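PDB 3FGY: SnoaL-like domain-containing protein, which is of unknown function but has the NTF2-like, SnoaL-type fold, whose cone-shaped cavity in relatives often holds a small-molecule ligand or an active site. Local coordinates for residues T89-V92 against R97-E100; I34-P39 against A56-A61. All coordinates share one frame; numbering follows the deposited sequence. Where two conformers were deposited one is given.

Interaction 1 of 2, residues T89-V92 against R97-E100; sequences TGRV and RTFE
G90 and F99 form an antiparallel hydrogen-bonded pair, G90 N giving its hydrogen to F99 O at 2.9 Å and F99 N returning one to G90 O at 3.0 Å. A third bond, V92 N to R97 O at 2.9 Å, lies nearest the turn. The F99 ring folds back over its own partner: chi1 of 62° sets CG between the backbone N and the carbonyl carbon, and one face of the ring covers G90, whose CA lies toward the rim, 3.9 Å from the ring centroid in a CH-pi contact. Glycine suits this place because, having no side chain, it lets the ring lie directly on its backbone. These residues form the turn end of the beta hairpin 81-92/98-110 in the curved NTF2-like sheet. On the F99 face, V92 CG2 meets F99 CE2 at 4.1 Å, and L126 and A129 of helix 123-129 cover this apolar patch; a bound unidentified ligand lies close to the F99 side chain. The other face is more polar and exposed. There T89 and E100, a non-hydrogen-bonded pair, run their side chains side by side, pointing the same way, while the R91 methylene CD rests on T98 CG2 at 4.0 Å and its guanidinium group makes a salt bridge with E66.

Interaction 2 of 2, residues I34-P39 against A56-A61; sequences IEWIIP and ALLQKA
Helix 50-64 packs against the concave side of the NTF2-like sheet, and here its L57 and L58 meet W36 and I38 of strand 34-38. The segment axes come no closer than 12.1 Å, a gap bridged wholly by side chains, without any hydrogen bond across it. L57 carries most of the contact: one of its methyls, CD2, sits over the centre of the indole's six-membered ring, 3.7 Å from the centroid and only 15° off the ring normal, a CH-pi contact in which the two side chains cross at about a right angle. W36 reaches it because its CG is anti to the backbone N (chi1 -175°), which carries the indole across to L57. In this alpha+beta cone, alternate strand residues face inward, which is why W36 and I38 both point to the helix. I38 meets the other methyl of L57 tip to tip, its CD1 3.9 Å from L57 CD1, so the forked leucine serves both strand residues at once, a task suited to its two branches. One residue on, L58 brings CD2 to 4.1 Å from W36 CH2, at the far end of the indole. Tryptophan gives a broad apolar surface while its one polar side-chain atom, NE1, is satisfied by a hydrogen bond to E119 of strand 113-120. M18 of helix 5-20 touches both W36 and L58; a diethylene glycol molecule, probably from the crystallisation liquor, lies beside L58, and an unidentified ligand is near I38.

Overall arrangement
Interaction 2 comes first along the chain and closes before interaction 1 opens; their centres are 18 Å apart, with nearest atoms about 7 Å apart and no touch. Both reach one mixed sheet, in which strands 113-120 and 98-110 separate strand 34-38 from strand 81-92. Interaction 1 joins neighbouring strands at the turn end of a hairpin, and its centre lies about 16 Å from the centre of the chain, whereas interaction 2 seats helix 50-64 on the sheet, its own centre about 7 Å from that of the chain. Unidentified ligand atoms lie near both contacts, consistent with a pocket between helices and sheet, as in relatives with this fold.

Interaction 1 of 2, residues T89-V92 against R97-E100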
ATOM      1  N   THR A  89       4.208  12.438  -8.129  1.00 15.91           N
ATOM      2  CA  THR A  89       4.664  12.462  -9.499  1.00 15.54           C
ATOM      3  C   THR A  89       6.184  12.636  -9.471  1.00 15.69           C
ATOM      4  O   THR A  89       6.750  13.222  -8.535  1.00 15.57           O
ATOM      5  CB  THR A  89       4.002  13.576 -10.309  1.00 16.41           C
ATOM      6  OG1 THR A  89       4.321  14.844  -9.734  1.00 17.04           O
ATOM      7  CG2 THR A  89       2.485  13.395 -10.340  1.00 21.12           C
ATOM      8  N   GLY A  90       6.879  12.083 -10.447  1.00 13.78           N
ATOM      9  CA  GLY A  90       8.312  12.182 -10.446  1.00 16.53           C
ATOM     10  C   GLY A  90       8.989  12.050 -11.785  1.00 17.38           C
ATOM     11  O   GLY A  90       8.358  11.766 -12.801  1.00 15.57           O
ATOM     12  N   ARG A  91      10.297  12.255 -11.759  1.00 16.35           N
ATOM     13  CA  ARG A  91      11.143  12.076 -12.909  1.00 15.94           C
ATOM     14  C   ARG A  91      12.470  11.480 -12.480  1.00 18.04           C
ATOM     15  O   ARG A  91      13.063  11.894 -11.484  1.00 18.72           O
ATOM     16  CB  ARG A  91      11.337  13.387 -13.630  1.00 18.02           C
ATOM     17  CG  ARG A  91      12.100  13.250 -14.943  1.00 16.02           C
ATOM     18  CD  ARG A  91      11.911  14.511 -15.783  1.00 20.68           C
ATOM     19  NE  ARG A  91      12.567  15.667 -15.162  1.00 18.66           N
ATOM     20  CZ  ARG A  91      12.507  16.931 -15.615  1.00 30.00           C
ATOM     21  NH1 ARG A  91      11.832  17.262 -16.718  1.00 25.69           N
ATOM     22  NH2 ARG A  91      13.150  17.886 -14.956  1.00 31.46           N
ATOM     23  N   VAL A  92      12.892  10.464 -13.210  1.00 14.81           N
ATOM     24  CA  VAL A  92      14.149   9.782 -12.948  1.00 14.65           C
ATOM     25  C   VAL A  92      15.256  10.529 -13.658  1.00 15.46           C
ATOM     26  O   VAL A  92      15.203  10.739 -14.873  1.00 15.46           O
ATOM     27  CB  VAL A  92      14.103   8.293 -13.383  1.00 16.02           C
ATOM     28  CG1 VAL A  92      15.466   7.638 -13.165  1.00 15.85           C
ATOM     29  CG2 VAL A  92      13.027   7.540 -12.618  1.00 16.92           C
ATOM     30  N   ARG A  97      12.864   9.679 -17.528  1.00 13.25           N
ATOM     31  CA  ARG A  97      11.509   9.111 -17.628  1.00 13.89           C
ATOM     32  C   ARG A  97      10.643   9.548 -16.470  1.00 13.94           C
ATOM     33  O   ARG A  97      11.106   9.638 -15.356  1.00 14.43           O
ATOM     34  CB  ARG A  97      11.566   7.590 -17.721  1.00 13.29           C
ATOM     35  CG  ARG A  97      12.208   7.084 -18.939  1.00 15.10           C
ATOM     36  CD  ARG A  97      12.382   5.597 -18.906  1.00 14.35           C
ATOM     37  NE  ARG A  97      13.082   5.153 -20.101  1.00 13.63           N
ATOM     38  CZ  ARG A  97      13.579   3.936 -20.284  1.00 17.05           C
ATOM     39  NH1 ARG A  97      13.429   3.001 -19.336  1.00 16.38           N
ATOM     40  NH2 ARG A  97      14.254   3.666 -21.403  1.00 16.78           N
ATOM     41  N   THR A  98       9.387   9.837 -16.744  1.00 12.83           N
ATOM     42  CA  THR A  98       8.461  10.350 -15.739  1.00 12.73           C
ATOM     43  C   THR A  98       7.571   9.207 -15.174  1.00 14.02           C
ATOM     44  O   THR A  98       7.420   8.160 -15.802  1.00 13.97           O
ATOM     45  CB  THR A  98       7.620  11.512 -16.309  1.00 13.63           C
ATOM     46  OG1 THR A  98       6.755  11.030 -17.360  1.00 11.24           O
ATOM     47  CG2 THR A  98       8.514  12.654 -16.849  1.00 11.99           C
ATOM     48  N   PHE A  99       6.979   9.410 -14.000  1.00 13.10           N
ATOM     49  CA  PHE A  99       6.045   8.457 -13.450  1.00 14.82           C
ATOM     50  C   PHE A  99       5.097   9.137 -12.493  1.00 13.41           C
ATOM     51  O   PHE A  99       5.330  10.264 -12.051  1.00 13.59           O
ATOM     52  CB  PHE A  99       6.782   7.327 -12.718  1.00 15.89           C
ATOM     53  CG  PHE A  99       7.591   7.798 -11.547  1.00 16.22           C
ATOM     54  CD1 PHE A  99       7.026   7.868 -10.282  1.00 18.33           C
ATOM     55  CD2 PHE A  99       8.896   8.190 -11.725  1.00 16.07           C
ATOM     56  CE1 PHE A  99       7.761   8.319  -9.201  1.00 18.37           C
ATOM     57  CE2 PHE A  99       9.653   8.614 -10.649  1.00 18.82           C
ATOM     58  CZ  PHE A  99       9.081   8.701  -9.392  1.00 21.66           C
ATOM     59  N   GLU A 100       4.017   8.409 -12.203  1.00 16.37           N
ATOM     60  CA  GLU A 100       3.129   8.784 -11.116  0.50 18.49           C
ATOM     61  C   GLU A 100       3.022   7.523 -10.221  1.00 20.87           C
ATOM     62  O   GLU A 100       3.263   6.388 -10.677  1.00 24.99           O
ATOM     63  CB  GLU A 100       1.815   9.407 -11.665  0.50 19.85           C
ATOM     64  CG  GLU A 100       2.142  10.547 -12.682  0.50 17.77           C
ATOM     65  CD  GLU A 100       1.050  11.595 -13.038  0.50 17.03           C
ATOM     66  OE1 GLU A 100      -0.155  11.322 -12.981  0.50 19.93           O
ATOM     67  OE2 GLU A 100       1.443  12.715 -13.429  0.50 16.09           O
TER

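Interaction 2 of 2, residues I34-P39 against A56-A61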
ATOM      1  N   ILE A  34      16.019   1.411  13.186  1.00 19.88           N
ATOM      2  CA  ILE A  34      14.969   1.684  12.180  1.00 19.16           C
ATOM      3  C   ILE A  34      15.187   0.815  10.937  1.00 17.07           C
ATOM      4  O   ILE A  34      16.299   0.640  10.487  1.00 18.11           O
ATOM      5  CB  ILE A  34      14.915   3.194  11.808  1.00 17.15           C
ATOM      6  CG1 ILE A  34      13.761   3.470  10.846  1.00 18.44           C
ATOM      7  CG2 ILE A  34      16.235   3.655  11.207  1.00 17.66           C
ATOM      8  CD1 ILE A  34      13.354   4.942  10.768  1.00 18.15           C
ATOM      9  N   GLU A  35      14.108   0.238  10.426  1.00 17.96           N
ATOM     10  CA  GLU A  35      14.105  -0.597   9.239  0.50 17.66           C
ATOM     11  C   GLU A  35      13.172   0.052   8.222  1.00 17.87           C
ATOM     12  O   GLU A  35      12.039   0.343   8.581  1.00 17.49           O
ATOM     13  CB  GLU A  35      13.523  -1.945   9.642  0.50 19.01           C
ATOM     14  CG  GLU A  35      13.365  -2.938   8.549  0.50 18.90           C
ATOM     15  CD  GLU A  35      12.673  -4.176   9.053  0.50 16.23           C
ATOM     16  OE1 GLU A  35      11.420  -4.180   9.126  0.50 15.30           O
ATOM     17  OE2 GLU A  35      13.386  -5.133   9.388  0.50 14.93           O
ATOM     18  N   TRP A  36      13.639   0.282   6.994  1.00 14.48           N
ATOM     19  CA  TRP A  36      12.810   0.868   5.941  1.00 14.36           C
ATOM     20  C   TRP A  36      12.902  -0.024   4.718  1.00 14.92           C
ATOM     21  O   TRP A  36      13.957  -0.137   4.061  1.00 15.43           O
ATOM     22  CB  TRP A  36      13.293   2.291   5.651  1.00 15.30           C
ATOM     23  CG  TRP A  36      12.524   3.150   4.690  1.00 15.12           C
ATOM     24  CD1 TRP A  36      11.674   2.753   3.675  1.00 17.09           C
ATOM     25  CD2 TRP A  36      12.580   4.574   4.622  1.00 14.63           C
ATOM     26  NE1 TRP A  36      11.189   3.867   3.000  1.00 16.62           N
ATOM     27  CE2 TRP A  36      11.737   4.986   3.549  1.00 15.70           C
ATOM     28  CE3 TRP A  36      13.259   5.546   5.359  1.00 16.89           C
ATOM     29  CZ2 TRP A  36      11.569   6.310   3.219  1.00 15.19           C
ATOM     30  CZ3 TRP A  36      13.074   6.845   5.043  1.00 16.80           C
ATOM     31  CH2 TRP A  36      12.256   7.228   3.975  1.00 16.33           C
ATOM     32  N   ILE A  37      11.767  -0.642   4.408  1.00 14.63           N
ATOM     33  CA  ILE A  37      11.670  -1.638   3.348  1.00 15.83           C
ATOM     34  C   ILE A  37      11.040  -1.030   2.104  1.00 14.24           C
ATOM     35  O   ILE A  37       9.936  -0.466   2.167  1.00 15.62           O
ATOM     36  CB  ILE A  37      10.840  -2.864   3.817  1.00 18.11           C
ATOM     37  CG1 ILE A  37      11.435  -3.513   5.090  1.00 21.28           C
ATOM     38  CG2 ILE A  37      10.676  -3.867   2.685  1.00 16.46           C
ATOM     39  CD1 ILE A  37      10.578  -4.635   5.668  1.00 21.48           C
ATOM     40  N   ILE A  38      11.723  -1.160   0.974  1.00 13.27           N
ATOM     41  CA  ILE A  38      11.289  -0.623  -0.294  1.00 14.95           C
ATOM     42  C   ILE A  38      11.258  -1.782  -1.291  1.00 14.43           C
ATOM     43  O   ILE A  38      12.277  -2.410  -1.545  1.00 16.44           O
ATOM     44  CB  ILE A  38      12.232   0.505  -0.763  1.00 14.10           C
ATOM     45  CG1 ILE A  38      12.277   1.625   0.296  1.00 16.57           C
ATOM     46  CG2 ILE A  38      11.763   1.024  -2.139  1.00 14.93           C
ATOM     47  CD1 ILE A  38      13.090   2.841  -0.173  1.00 17.30           C
ATOM     48  N   PRO A  39      10.062  -2.090  -1.835  1.00 14.51           N
ATOM     49  CA  PRO A  39       9.969  -3.224  -2.743  1.00 17.15           C
ATOM     50  C   PRO A  39      10.385  -2.888  -4.175  1.00 16.12           C
ATOM     51  O   PRO A  39      10.653  -1.712  -4.505  1.00 15.25           O
ATOM     52  CB  PRO A  39       8.477  -3.563  -2.709  1.00 16.43           C
ATOM     53  CG  PRO A  39       7.806  -2.262  -2.595  1.00 17.19           C
ATOM     54  CD  PRO A  39       8.748  -1.421  -1.694  1.00 16.66           C
ATOM     55  N   ALA A  56      22.052   7.468   3.868  1.00 15.65           N
ATOM     56  CA  ALA A  56      22.485   7.055   2.543  1.00 15.41           C
ATOM     57  C   ALA A  56      21.310   6.963   1.569  1.00 15.86           C
ATOM     58  O   ALA A  56      21.420   7.315   0.390  1.00 15.45           O
ATOM     59  CB  ALA A  56      23.180   5.695   2.631  1.00 14.79           C
ATOM     60  N   LEU A  57      20.185   6.448   2.061  1.00 14.65           N
ATOM     61  CA  LEU A  57      18.956   6.308   1.256  1.00 14.71           C
ATOM     62  C   LEU A  57      18.448   7.674   0.830  1.00 14.99           C
ATOM     63  O   LEU A  57      18.186   7.889  -0.354  1.00 16.23           O
ATOM     64  CB  LEU A  57      17.884   5.592   2.075  1.00 17.03           C
ATOM     65  CG  LEU A  57      16.447   5.631   1.528  1.00 14.79           C
ATOM     66  CD1 LEU A  57      16.383   4.998   0.101  1.00 15.30           C
ATOM     67  CD2 LEU A  57      15.481   4.955   2.510  1.00 17.11           C
ATOM     68  N   LEU A  58      18.372   8.608   1.785  1.00 15.97           N
ATOM     69  CA  LEU A  58      17.916   9.966   1.495  1.00 15.94           C
ATOM     70  C   LEU A  58      18.867  10.672   0.488  1.00 15.69           C
ATOM     71  O   LEU A  58      18.411  11.360  -0.456  1.00 16.99           O
ATOM     72  CB  LEU A  58      17.726  10.748   2.799  1.00 17.85           C
ATOM     73  CG  LEU A  58      16.637  10.164   3.743  1.00 29.28           C
ATOM     74  CD1 LEU A  58      16.330  11.101   4.907  1.00 35.08           C
ATOM     75  CD2 LEU A  58      15.358   9.801   3.026  1.00 32.85           C
ATOM     76  N   GLN A  59      20.170  10.426   0.626  1.00 16.16           N
ATOM     77  CA  GLN A  59      21.159  11.017  -0.277  1.00 16.10           C
ATOM     78  C   GLN A  59      21.001  10.421  -1.678  1.00 16.58           C
ATOM     79  O   GLN A  59      20.954  11.136  -2.675  1.00 16.21           O
ATOM     80  CB  GLN A  59      22.593  10.804   0.242  1.00 17.22           C
ATOM     81  CG  GLN A  59      23.692  11.394  -0.654  1.00 16.44           C
ATOM     82  CD  GLN A  59      23.584  12.880  -0.803  1.00 23.16           C
ATOM     83  OE1 GLN A  59      23.150  13.580   0.121  1.00 27.30           O
ATOM     84  NE2 GLN A  59      23.996  13.390  -1.972  1.00 25.12           N
ATOM     85  N   LYS A  60      20.890   9.102  -1.741  1.00 16.26           N
ATOM     86  CA  LYS A  60      20.757   8.432  -3.013  1.00 15.17           C
ATOM     87  C   LYS A  60      19.452   8.837  -3.734  1.00 15.83           C
ATOM     88  O   LYS A  60      19.449   9.048  -4.959  1.00 15.98           O
ATOM     89  CB  LYS A  60      20.849   6.925  -2.798  1.00 16.12           C
ATOM     90  CG  LYS A  60      20.917   6.149  -4.067  1.00 19.16           C
ATOM     91  CD  LYS A  60      21.104   4.695  -3.815  1.00 24.27           C
ATOM     92  CE  LYS A  60      21.222   3.915  -5.098  1.00 25.77           C
ATOM     93  NZ  LYS A  60      21.478   2.468  -4.804  1.00 27.50           N
ATOM     94  N   ALA A  61      18.365   8.962  -2.982  1.00 14.79           N
ATOM     95  CA  ALA A  61      17.077   9.388  -3.556  1.00 16.14           C
ATOM     96  C   ALA A  61      17.222  10.790  -4.188  1.00 16.38           C
ATOM     97  O   ALA A  61      16.808  11.014  -5.336  1.00 18.43           O
ATOM     98  CB  ALA A  61      15.992   9.385  -2.505  1.00 16.13           C
TER